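Local coordinates for predicted transcriptional regulator (Clostridium thermocellum, PDB 1XMA), which probably binds DNA through a winged helix-turn-helix domain of the PadR-like family and so regulates transcription, at residues 85-89 with 90-94; 47-50 with 51-54; 73-76 with 77-80. One frame throughout, in Å; residues are numbered along the deposited sequence.

Contact 1 (85-89 with 90-94)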
ATOM      1  N   ARG B  85     -17.107  -5.442  -9.330  1.00 30.33           N
ATOM      2  CA  ARG B  85     -16.086  -4.689 -10.088  1.00 28.09           C
ATOM      3  C   ARG B  85     -15.247  -5.567 -11.009  1.00 28.65           C
ATOM      4  O   ARG B  85     -15.015  -5.207 -12.156  1.00 30.02           O
ATOM      5  CB  ARG B  85     -15.157  -3.930  -9.121  1.00 27.97           C
ATOM      6  CG  ARG B  85     -13.954  -3.220  -9.787  0.65 25.74           C
ATOM      7  CD  ARG B  85     -12.854  -2.883  -8.772  0.65 26.40           C
ATOM      8  NE  ARG B  85     -13.435  -2.366  -7.548  0.65 24.52           N
ATOM      9  CZ  ARG B  85     -13.293  -2.892  -6.348  0.65 25.22           C
ATOM     10  NH1 ARG B  85     -12.538  -3.958  -6.163  0.65 26.28           N
ATOM     11  NH2 ARG B  85     -13.910  -2.326  -5.317  0.65 25.78           N
ATOM     12  N   LEU B  86     -14.779  -6.706 -10.501  1.00 29.00           N
ATOM     13  CA  LEU B  86     -13.971  -7.629 -11.311  1.00 28.43           C
ATOM     14  C   LEU B  86     -14.748  -8.162 -12.520  1.00 29.75           C
ATOM     15  O   LEU B  86     -14.186  -8.304 -13.616  1.00 31.22           O
ATOM     16  CB  LEU B  86     -13.438  -8.785 -10.460  1.00 26.05           C
ATOM     17  CG  LEU B  86     -12.281  -8.526  -9.487  1.00 26.02           C
ATOM     18  CD1 LEU B  86     -12.051  -9.765  -8.642  1.00 23.65           C
ATOM     19  CD2 LEU B  86     -11.004  -8.146 -10.218  1.00 21.33           C
ATOM     20  N   GLU B  87     -16.032  -8.459 -12.308  1.00 29.39           N
ATOM     21  CA  GLU B  87     -16.923  -8.880 -13.385  1.00 32.84           C
ATOM     22  C   GLU B  87     -17.230  -7.782 -14.398  1.00 35.89           C
ATOM     23  O   GLU B  87     -17.049  -7.981 -15.611  1.00 34.63           O
ATOM     24  CB  GLU B  87     -18.221  -9.430 -12.834  1.00 32.87           C
ATOM     25  CG  GLU B  87     -18.357 -10.859 -13.099  1.00 35.55           C
ATOM     26  CD  GLU B  87     -19.774 -11.342 -12.991  1.00 35.47           C
ATOM     27  OE1 GLU B  87     -20.326 -11.368 -11.855  1.00 32.44           O
ATOM     28  OE2 GLU B  87     -20.310 -11.727 -14.050  1.00 35.17           O
ATOM     29  N   LYS B  88     -17.693  -6.634 -13.899  1.00 37.96           N
ATOM     30  CA  LYS B  88     -17.973  -5.477 -14.738  1.00 41.78           C
ATOM     31  C   LYS B  88     -16.783  -5.192 -15.672  1.00 41.57           C
ATOM     32  O   LYS B  88     -16.959  -5.012 -16.890  1.00 39.52           O
ATOM     33  CB  LYS B  88     -18.294  -4.267 -13.856  1.00 42.60           C
ATOM     34  CG  LYS B  88     -18.370  -2.934 -14.594  1.00 46.51           C
ATOM     35  CD  LYS B  88     -18.849  -1.821 -13.671  1.00 49.00           C
ATOM     36  CE  LYS B  88     -17.717  -1.254 -12.831  1.00 53.96           C
ATOM     37  NZ  LYS B  88     -18.238  -0.453 -11.675  1.00 56.81           N
ATOM     38  N   ASN B  89     -15.578  -5.184 -15.083  1.00 39.87           N
ATOM     39  CA  ASN B  89     -14.330  -4.946 -15.801  1.00 33.72           C
ATOM     40  C   ASN B  89     -13.987  -6.069 -16.774  1.00 32.45           C
ATOM     41  O   ASN B  89     -13.150  -5.885 -17.666  1.00 33.50           O
ATOM     42  CB  ASN B  89     -13.174  -4.779 -14.814  1.00 34.07           C
ATOM     43  CG  ASN B  89     -13.178  -3.433 -14.104  1.00 35.48           C
ATOM     44  OD1 ASN B  89     -14.045  -2.586 -14.327  1.00 37.03           O
ATOM     45  ND2 ASN B  89     -12.193  -3.232 -13.239  1.00 33.66           N
ATOM     46  N   GLY B  90     -14.611  -7.232 -16.596  1.00 30.13           N
ATOM     47  CA  GLY B  90     -14.337  -8.400 -17.454  1.00 31.86           C
ATOM     48  C   GLY B  90     -13.106  -9.238 -17.079  1.00 30.95           C
ATOM     49  O   GLY B  90     -12.451  -9.848 -17.954  1.00 25.82           O
ATOM     50  N   TYR B  91     -12.799  -9.287 -15.780  1.00 31.72           N
ATOM     51  CA  TYR B  91     -11.598  -9.996 -15.303  1.00 29.33           C
ATOM     52  C   TYR B  91     -11.924 -11.376 -14.767  1.00 27.52           C
ATOM     53  O   TYR B  91     -11.038 -12.228 -14.621  1.00 29.33           O
ATOM     54  CB  TYR B  91     -10.884  -9.174 -14.232  1.00 32.78           C
ATOM     55  CG  TYR B  91     -10.362  -7.821 -14.703  1.00 34.23           C
ATOM     56  CD1 TYR B  91      -9.962  -7.619 -16.032  1.00 33.65           C
ATOM     57  CD2 TYR B  91     -10.242  -6.753 -13.812  1.00 34.56           C
ATOM     58  CE1 TYR B  91      -9.485  -6.383 -16.460  1.00 35.15           C
ATOM     59  CE2 TYR B  91      -9.747  -5.512 -14.236  1.00 35.21           C
ATOM     60  CZ  TYR B  91      -9.375  -5.339 -15.556  1.00 33.70           C
ATOM     61  OH  TYR B  91      -8.899  -4.124 -15.979  1.00 32.90           O
ATOM     62  N   ILE B  92     -13.202 -11.579 -14.445  1.00 25.62           N
ATOM     63  CA  ILE B  92     -13.714 -12.861 -13.980  1.00 22.90           C
ATOM     64  C   ILE B  92     -15.103 -13.043 -14.555  1.00 25.63           C
ATOM     65  O   ILE B  92     -15.796 -12.046 -14.848  1.00 23.24           O
ATOM     66  CB  ILE B  92     -13.813 -12.958 -12.420  1.00 19.93           C
ATOM     67  CG1 ILE B  92     -14.883 -11.979 -11.872  1.00 21.44           C
ATOM     68  CG2 ILE B  92     -12.447 -12.778 -11.763  1.00 19.66           C
ATOM     69  CD1 ILE B  92     -15.133 -12.036 -10.341  1.00 21.95           C
ATOM     70  N   LYS B  93     -15.526 -14.309 -14.675  1.00 24.67           N
ATOM     71  CA  LYS B  93     -16.905 -14.634 -15.027  1.00 23.67           C
ATOM     72  C   LYS B  93     -17.600 -15.528 -13.998  1.00 24.20           C
ATOM     73  O   LYS B  93     -17.022 -16.496 -13.508  1.00 24.71           O
ATOM     74  CB  LYS B  93     -16.942 -15.308 -16.381  1.00 27.01           C
ATOM     75  CG  LYS B  93     -16.919 -14.340 -17.541  1.00 31.46           C
ATOM     76  CD  LYS B  93     -16.534 -15.061 -18.821  1.00 34.28           C
ATOM     77  CE  LYS B  93     -16.771 -14.188 -20.022  1.00 36.36           C
ATOM     78  NZ  LYS B  93     -17.036 -15.051 -21.201  1.00 38.71           N
ATOM     79  N   SER B  94     -18.847 -15.199 -13.698  1.00 22.14           N
ATOM     80  CA  SER B  94     -19.686 -16.009 -12.845  1.00 24.44           C
ATOM     81  C   SER B  94     -20.247 -17.204 -13.596  1.00 25.36           C
ATOM     82  O   SER B  94     -20.426 -17.187 -14.822  1.00 25.49           O
ATOM     83  CB  SER B  94     -20.848 -15.179 -12.290  1.00 25.40           C
ATOM     84  OG  SER B  94     -21.628 -14.647 -13.348  1.00 27.30           O
TER
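With CG1 of Ile-92 turned between its own backbone N and carbonyl carbon (chi1 67°) and CD1 extended beyond it, the isoleucine reaches back to the helix, where CD1 lies 3.7 Å from Leu-86 CB. The tip of Leu-86 turns to Tyr-91: CD2 meets the ring at its edge, in plane, 3.9 Å from Tyr-91 CD2. One face of that ring is taken by Asn-89, whose CB sits 3.8 Å from the ring centroid in a CH-pi contact. The asparagine amide stands steeply to the ring, 76° between planes, with ND2 3.5 Å from Tyr-91 CE2. Tyrosine suits this place because its broad ring serves several neighbours at once, Tyr-117 of helix 112-135 stacking with it as well.

Farther out, Ser-94 OG donates a long 3.3 Å bond to Glu-87 OE2, approaching from above the carboxylate plane, while the aliphatic part of Glu-87 crosses Ile-92. The backbone closes the turn: Tyr-91 N binds Leu-86 O at 2.8 Å, the 6-to-1 bond, and Gly-90 N reaches Glu-87 O at 2.7 Å, the 5-to-2 bond. Gly-90 has a phi of 83°, where a side chain would collide with Asn-89 O. This is a Schellman motif, here ending helix 76-88 and leading into strand 92-96 of the winged-helix fold.

Contact 2 (47-50 with 51-54)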
ATOM      1  N   LEU B  47      -7.980 -12.397  -7.697  1.00 21.82           N
ATOM      2  CA  LEU B  47      -7.531 -12.953  -8.972  1.00 19.46           C
ATOM      3  C   LEU B  47      -6.485 -14.046  -8.791  1.00 22.08           C
ATOM      4  O   LEU B  47      -6.501 -15.075  -9.492  1.00 21.91           O
ATOM      5  CB  LEU B  47      -6.978 -11.836  -9.865  1.00 19.68           C
ATOM      6  CG  LEU B  47      -7.999 -10.809 -10.370  1.00 20.72           C
ATOM      7  CD1 LEU B  47      -7.298  -9.736 -11.155  1.00 20.83           C
ATOM      8  CD2 LEU B  47      -9.132 -11.475 -11.208  1.00 19.50           C
ATOM      9  N   SER B  48      -5.579 -13.810  -7.851  1.00 20.85           N
ATOM     10  CA  SER B  48      -4.529 -14.745  -7.521  1.00 22.89           C
ATOM     11  C   SER B  48      -5.102 -16.115  -7.086  1.00 21.51           C
ATOM     12  O   SER B  48      -4.621 -17.164  -7.516  1.00 19.12           O
ATOM     13  CB  SER B  48      -3.673 -14.146  -6.411  1.00 22.51           C
ATOM     14  OG  SER B  48      -2.729 -15.068  -5.967  1.00 24.56           O
ATOM     15  N   LEU B  49      -6.129 -16.088  -6.244  1.00 18.96           N
ATOM     16  CA  LEU B  49      -6.816 -17.310  -5.836  1.00 20.89           C
ATOM     17  C   LEU B  49      -7.562 -18.000  -6.980  1.00 22.56           C
ATOM     18  O   LEU B  49      -7.601 -19.243  -7.045  1.00 23.65           O
ATOM     19  CB  LEU B  49      -7.753 -17.053  -4.660  1.00 18.61           C
ATOM     20  CG  LEU B  49      -7.019 -16.887  -3.325  1.00 20.63           C
ATOM     21  CD1 LEU B  49      -7.938 -16.252  -2.260  1.00 22.92           C
ATOM     22  CD2 LEU B  49      -6.457 -18.218  -2.833  1.00 15.51           C
ATOM     23  N   LEU B  50      -8.126 -17.198  -7.884  1.00 21.29           N
ATOM     24  CA  LEU B  50      -8.835 -17.728  -9.041  1.00 23.01           C
ATOM     25  C   LEU B  50      -7.903 -18.342 -10.081  1.00 26.14           C
ATOM     26  O   LEU B  50      -8.312 -19.225 -10.836  1.00 28.52           O
ATOM     27  CB  LEU B  50      -9.749 -16.659  -9.660  1.00 20.65           C
ATOM     28  CG  LEU B  50     -10.933 -16.333  -8.738  1.00 21.23           C
ATOM     29  CD1 LEU B  50     -11.718 -15.121  -9.226  1.00 17.72           C
ATOM     30  CD2 LEU B  50     -11.853 -17.554  -8.546  1.00 16.73           C
ATOM     31  N   ILE B  51      -6.646 -17.897 -10.112  1.00 26.82           N
ATOM     32  CA  ILE B  51      -5.632 -18.554 -10.958  1.00 25.38           C
ATOM     33  C   ILE B  51      -5.318 -20.005 -10.482  1.00 26.11           C
ATOM     34  O   ILE B  51      -5.029 -20.894 -11.299  1.00 24.85           O
ATOM     35  CB  ILE B  51      -4.350 -17.695 -11.081  1.00 23.64           C
ATOM     36  CG1 ILE B  51      -4.663 -16.414 -11.857  1.00 23.36           C
ATOM     37  CG2 ILE B  51      -3.226 -18.491 -11.756  1.00 23.23           C
ATOM     38  CD1 ILE B  51      -3.669 -15.284 -11.668  1.00 22.42           C
ATOM     39  N   GLU B  52      -5.377 -20.223  -9.169  1.00 25.46           N
ATOM     40  CA  GLU B  52      -5.259 -21.552  -8.593  1.00 28.03           C
ATOM     41  C   GLU B  52      -6.470 -22.444  -8.932  1.00 27.78           C
ATOM     42  O   GLU B  52      -6.314 -23.608  -9.260  1.00 29.64           O
ATOM     43  CB  GLU B  52      -5.100 -21.457  -7.080  1.00 30.10           C
ATOM     44  CG  GLU B  52      -3.791 -20.867  -6.611  1.00 34.70           C
ATOM     45  CD  GLU B  52      -3.759 -20.681  -5.106  1.00 38.35           C
ATOM     46  OE1 GLU B  52      -4.653 -21.225  -4.423  1.00 42.87           O
ATOM     47  OE2 GLU B  52      -2.850 -19.992  -4.597  1.00 40.05           O
ATOM     48  N   GLY B  53      -7.673 -21.890  -8.826  1.00 28.46           N
ATOM     49  CA  GLY B  53      -8.872 -22.564  -9.299  1.00 26.27           C
ATOM     50  C   GLY B  53     -10.119 -21.724  -9.126  1.00 25.58           C
ATOM     51  O   GLY B  53     -10.160 -20.827  -8.274  1.00 24.73           O
ATOM     52  N   ASP B  54     -11.130 -22.015  -9.949  1.00 23.21           N
ATOM     53  CA  ASP B  54     -12.491 -21.530  -9.741  1.00 25.31           C
ATOM     54  C   ASP B  54     -12.863 -21.587  -8.268  1.00 26.04           C
ATOM     55  O   ASP B  54     -12.533 -22.544  -7.558  1.00 25.82           O
ATOM     56  CB  ASP B  54     -13.506 -22.340 -10.566  1.00 24.12           C
ATOM     57  CG  ASP B  54     -13.278 -22.216 -12.059  1.00 27.18           C
ATOM     58  OD1 ASP B  54     -12.312 -21.532 -12.462  1.00 29.44           O
ATOM     59  OD2 ASP B  54     -14.063 -22.801 -12.841  1.00 26.56           O
TER
HETATM   60  O   HOH W   1     -10.451 -19.477 -12.276  1.00 20.41           O
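Leu-49 and Glu-52, three residues apart on the same helical flank, cross at a slant so that one methyl of the leucine touches a carboxylate oxygen, Leu-49 CD2 lying 3.9 Å from Glu-52 OE1. With Lys-67, Glu-52 makes up a site for a bound mercury ion. A glutamate suits this exposed position: its chain extends beyond CG and carries the carboxylate clear of the helix, about 3 Å from the mercury in the crystal.

In Ile-51, CG1 lies beside the backbone N (chi1 -67°), a torsion close to those of its neighbours, which here lays CG1 and CD1 back over the Leu-47 carbonyl, CG1 to within 3.3 Å of Leu-47 O. The same carbonyl accepts Ile-51 N at 2.9 Å, so the oxygen is both bonded and covered by the branched side chain. A second bond, from Ile-51 N to Ser-48 O at 3.4 Å, is weak and secondary to it. Ser-48 OG bonds to Phe-135 O of the second subunit.

Leu-50 turns elsewhere, and its CD2 packs 3.7 Å from Gly-53 O. The extended backbone of Gly-53 (phi -178°) takes the chain out of the helix, and glycine tolerates it easily. A water then spans the break, donating to Leu-50 O at 2.6 Å and to Asp-54 OD1 at 2.8 Å. Asp-54 OD2 is held by Tyr-95 and Arg-109.

Leu-47 and Leu-50 face strands 92-96 and 106-110, Leu-49 packs on helix 57-67, and Ser-48 and Ile-51 touch Tyr-118 of helix 112-135.

Contact 3 (73-76 with 77-80)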
ATOM      1  N   VAL B  73      -8.138 -10.570   7.245  1.00 29.97           N
ATOM      2  CA  VAL B  73      -9.483 -11.063   7.095  1.00 31.92           C
ATOM      3  C   VAL B  73     -10.281 -10.024   6.315  1.00 31.61           C
ATOM      4  O   VAL B  73     -10.336  -8.858   6.687  1.00 33.64           O
ATOM      5  CB  VAL B  73     -10.146 -11.483   8.472  1.00 35.76           C
ATOM      6  CG1 VAL B  73      -9.138 -12.246   9.360  1.00 33.72           C
ATOM      7  CG2 VAL B  73     -10.691 -10.281   9.239  1.00 40.47           C
ATOM      8  N   ILE B  74     -10.862 -10.444   5.202  1.00 30.97           N
ATOM      9  CA  ILE B  74     -11.579  -9.521   4.339  1.00 32.04           C
ATOM     10  C   ILE B  74     -13.054  -9.394   4.765  1.00 32.95           C
ATOM     11  O   ILE B  74     -13.681 -10.396   5.130  1.00 33.49           O
ATOM     12  CB  ILE B  74     -11.413  -9.908   2.829  1.00 31.53           C
ATOM     13  CG1 ILE B  74     -11.977  -8.814   1.910  1.00 29.46           C
ATOM     14  CG2 ILE B  74     -11.998 -11.309   2.532  1.00 33.17           C
ATOM     15  CD1 ILE B  74     -11.597  -8.976   0.453  1.00 31.47           C
ATOM     16  N   LYS B  75     -13.570  -8.154   4.750  1.00 34.53           N
ATOM     17  CA  LYS B  75     -14.995  -7.838   4.995  1.00 36.74           C
ATOM     18  C   LYS B  75     -15.845  -8.378   3.846  1.00 36.96           C
ATOM     19  O   LYS B  75     -15.425  -8.313   2.679  1.00 37.19           O
ATOM     20  CB  LYS B  75     -15.193  -6.316   5.049  1.00 37.96           C
ATOM     21  CG  LYS B  75     -15.083  -5.650   6.417  1.00 42.11           C
ATOM     22  CD  LYS B  75     -14.782  -4.111   6.330  1.00 42.38           C
ATOM     23  CE  LYS B  75     -15.671  -3.348   5.315  1.00 45.58           C
ATOM     24  NZ  LYS B  75     -17.119  -3.226   5.724  1.00 47.66           N
ATOM     25  N   GLU B  76     -17.041  -8.880   4.164  1.00 36.41           N
ATOM     26  CA  GLU B  76     -18.016  -9.285   3.134  1.00 40.18           C
ATOM     27  C   GLU B  76     -18.337  -8.199   2.106  1.00 36.06           C
ATOM     28  O   GLU B  76     -18.396  -8.490   0.921  1.00 35.22           O
ATOM     29  CB  GLU B  76     -19.319  -9.829   3.750  1.00 42.01           C
ATOM     30  CG  GLU B  76     -19.294 -11.332   4.057  1.00 45.66           C
ATOM     31  CD  GLU B  76     -20.694 -11.922   4.320  1.00 48.23           C
ATOM     32  OE1 GLU B  76     -21.563 -11.225   4.909  1.00 50.47           O
ATOM     33  OE2 GLU B  76     -20.918 -13.095   3.936  1.00 51.71           O
ATOM     34  N   THR B  77     -18.553  -6.959   2.560  1.00 37.10           N
ATOM     35  CA  THR B  77     -18.850  -5.838   1.654  1.00 38.01           C
ATOM     36  C   THR B  77     -17.678  -5.540   0.720  1.00 35.96           C
ATOM     37  O   THR B  77     -17.875  -5.316  -0.475  1.00 36.28           O
ATOM     38  CB  THR B  77     -19.265  -4.536   2.399  1.00 40.08           C
ATOM     39  OG1 THR B  77     -18.220  -4.120   3.279  1.00 39.29           O
ATOM     40  CG2 THR B  77     -20.578  -4.736   3.193  1.00 41.05           C
ATOM     41  N   THR B  78     -16.465  -5.551   1.272  1.00 35.12           N
ATOM     42  CA  THR B  78     -15.227  -5.457   0.472  1.00 35.12           C
ATOM     43  C   THR B  78     -15.122  -6.554  -0.581  1.00 32.16           C
ATOM     44  O   THR B  78     -14.829  -6.284  -1.744  1.00 32.62           O
ATOM     45  CB  THR B  78     -13.978  -5.498   1.365  1.00 35.60           C
ATOM     46  OG1 THR B  78     -14.126  -4.537   2.425  1.00 39.37           O
ATOM     47  CG2 THR B  78     -12.726  -5.178   0.551  1.00 29.83           C
ATOM     48  N   LEU B  79     -15.393  -7.790  -0.169  1.00 33.09           N
ATOM     49  CA  LEU B  79     -15.277  -8.934  -1.058  1.00 32.81           C
ATOM     50  C   LEU B  79     -16.320  -8.889  -2.168  1.00 32.11           C
ATOM     51  O   LEU B  79     -15.992  -9.042  -3.357  1.00 29.25           O
ATOM     52  CB  LEU B  79     -15.368 -10.246  -0.262  1.00 32.66           C
ATOM     53  CG  LEU B  79     -15.206 -11.587  -1.005  1.00 33.67           C
ATOM     54  CD1 LEU B  79     -13.887 -11.659  -1.758  1.00 33.04           C
ATOM     55  CD2 LEU B  79     -15.342 -12.766  -0.037  1.00 32.73           C
ATOM     56  N   TYR B  80     -17.579  -8.666  -1.792  1.00 32.63           N
ATOM     57  CA  TYR B  80     -18.665  -8.749  -2.768  1.00 34.29           C
ATOM     58  C   TYR B  80     -18.781  -7.551  -3.719  1.00 33.43           C
ATOM     59  O   TYR B  80     -19.255  -7.708  -4.852  1.00 34.29           O
ATOM     60  CB  TYR B  80     -19.990  -9.161  -2.116  1.00 36.22           C
ATOM     61  CG  TYR B  80     -19.937 -10.612  -1.618  1.00 38.65           C
ATOM     62  CD1 TYR B  80     -19.539 -10.911  -0.311  1.00 38.37           C
ATOM     63  CD2 TYR B  80     -20.247 -11.680  -2.468  1.00 38.88           C
ATOM     64  CE1 TYR B  80     -19.469 -12.231   0.149  1.00 38.73           C
ATOM     65  CE2 TYR B  80     -20.180 -13.006  -2.020  1.00 38.37           C
ATOM     66  CZ  TYR B  80     -19.796 -13.275  -0.712  1.00 39.62           C
ATOM     67  OH  TYR B  80     -19.729 -14.596  -0.265  1.00 38.66           O
TER
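The Tyr-80 ring presents an edge to Glu-76: the carbonyl oxygen lies near the ring plane, with Glu-76 O only 2.9 Å from Tyr-80 CD1. The two side chains run side by side and point the same way, yet the carboxylate stands almost square to the ring, 87° between planes, and Glu-76 CG comes 4.0 Å from Tyr-80 CE1. Phe-83 adds an edge-to-face partner to this ring. Glu-76 O also accepts Tyr-80 N, at 2.8 Å.

Lys-75 occupies the N-cap, and its carbonyl O receives Leu-79 N at 2.9 Å. Its chain, bent at chi3 (47°) and chi4 (70°), curls across Thr-78 and brings NZ to Thr-77 OG1, a 2.8 Å bond. A long flexible lysine can make this return, and threonine in the first turn provides a hydroxyl to receive it.

The inner side is apolar. Ile-74 CG1 lies 3.9 Å from Thr-78 CB, and Ile-74 CD1 4.0 Å from Leu-79 CB, so branched residues fill the corner where the loop enters helix 76-88. Ile-74 and Leu-79 also touch Ser-61 of helix 57-67, while Thr-78 touches Val-42 and Leu-79 touches Ile-46, both of helix 35-52.

Overall arrangement
Contacts 1 and 3 mark the two ends of helix 76-88, probably the DNA-recognition helix of the winged-helix fold; their centres are about 16 Å apart, without touching. Contact 2 closes helix 35-52 and meets contact 1 directly, Leu-47 and Leu-50 packing against Ile-92. Those leucines and the isoleucine give contacts 1 and 2 a buried apolar side, whereas contact 3 is largely at the surface, with lysine, glutamate and threonines about the helix start. The polar devices differ: a glycine turn with a serine-glutamate bond; a water bridge from a helix-end carbonyl to an aspartate and, on a separate flank, a glutamate near mercury; a lysine-threonine bond. Of the three, only contact 2 reaches the second subunit.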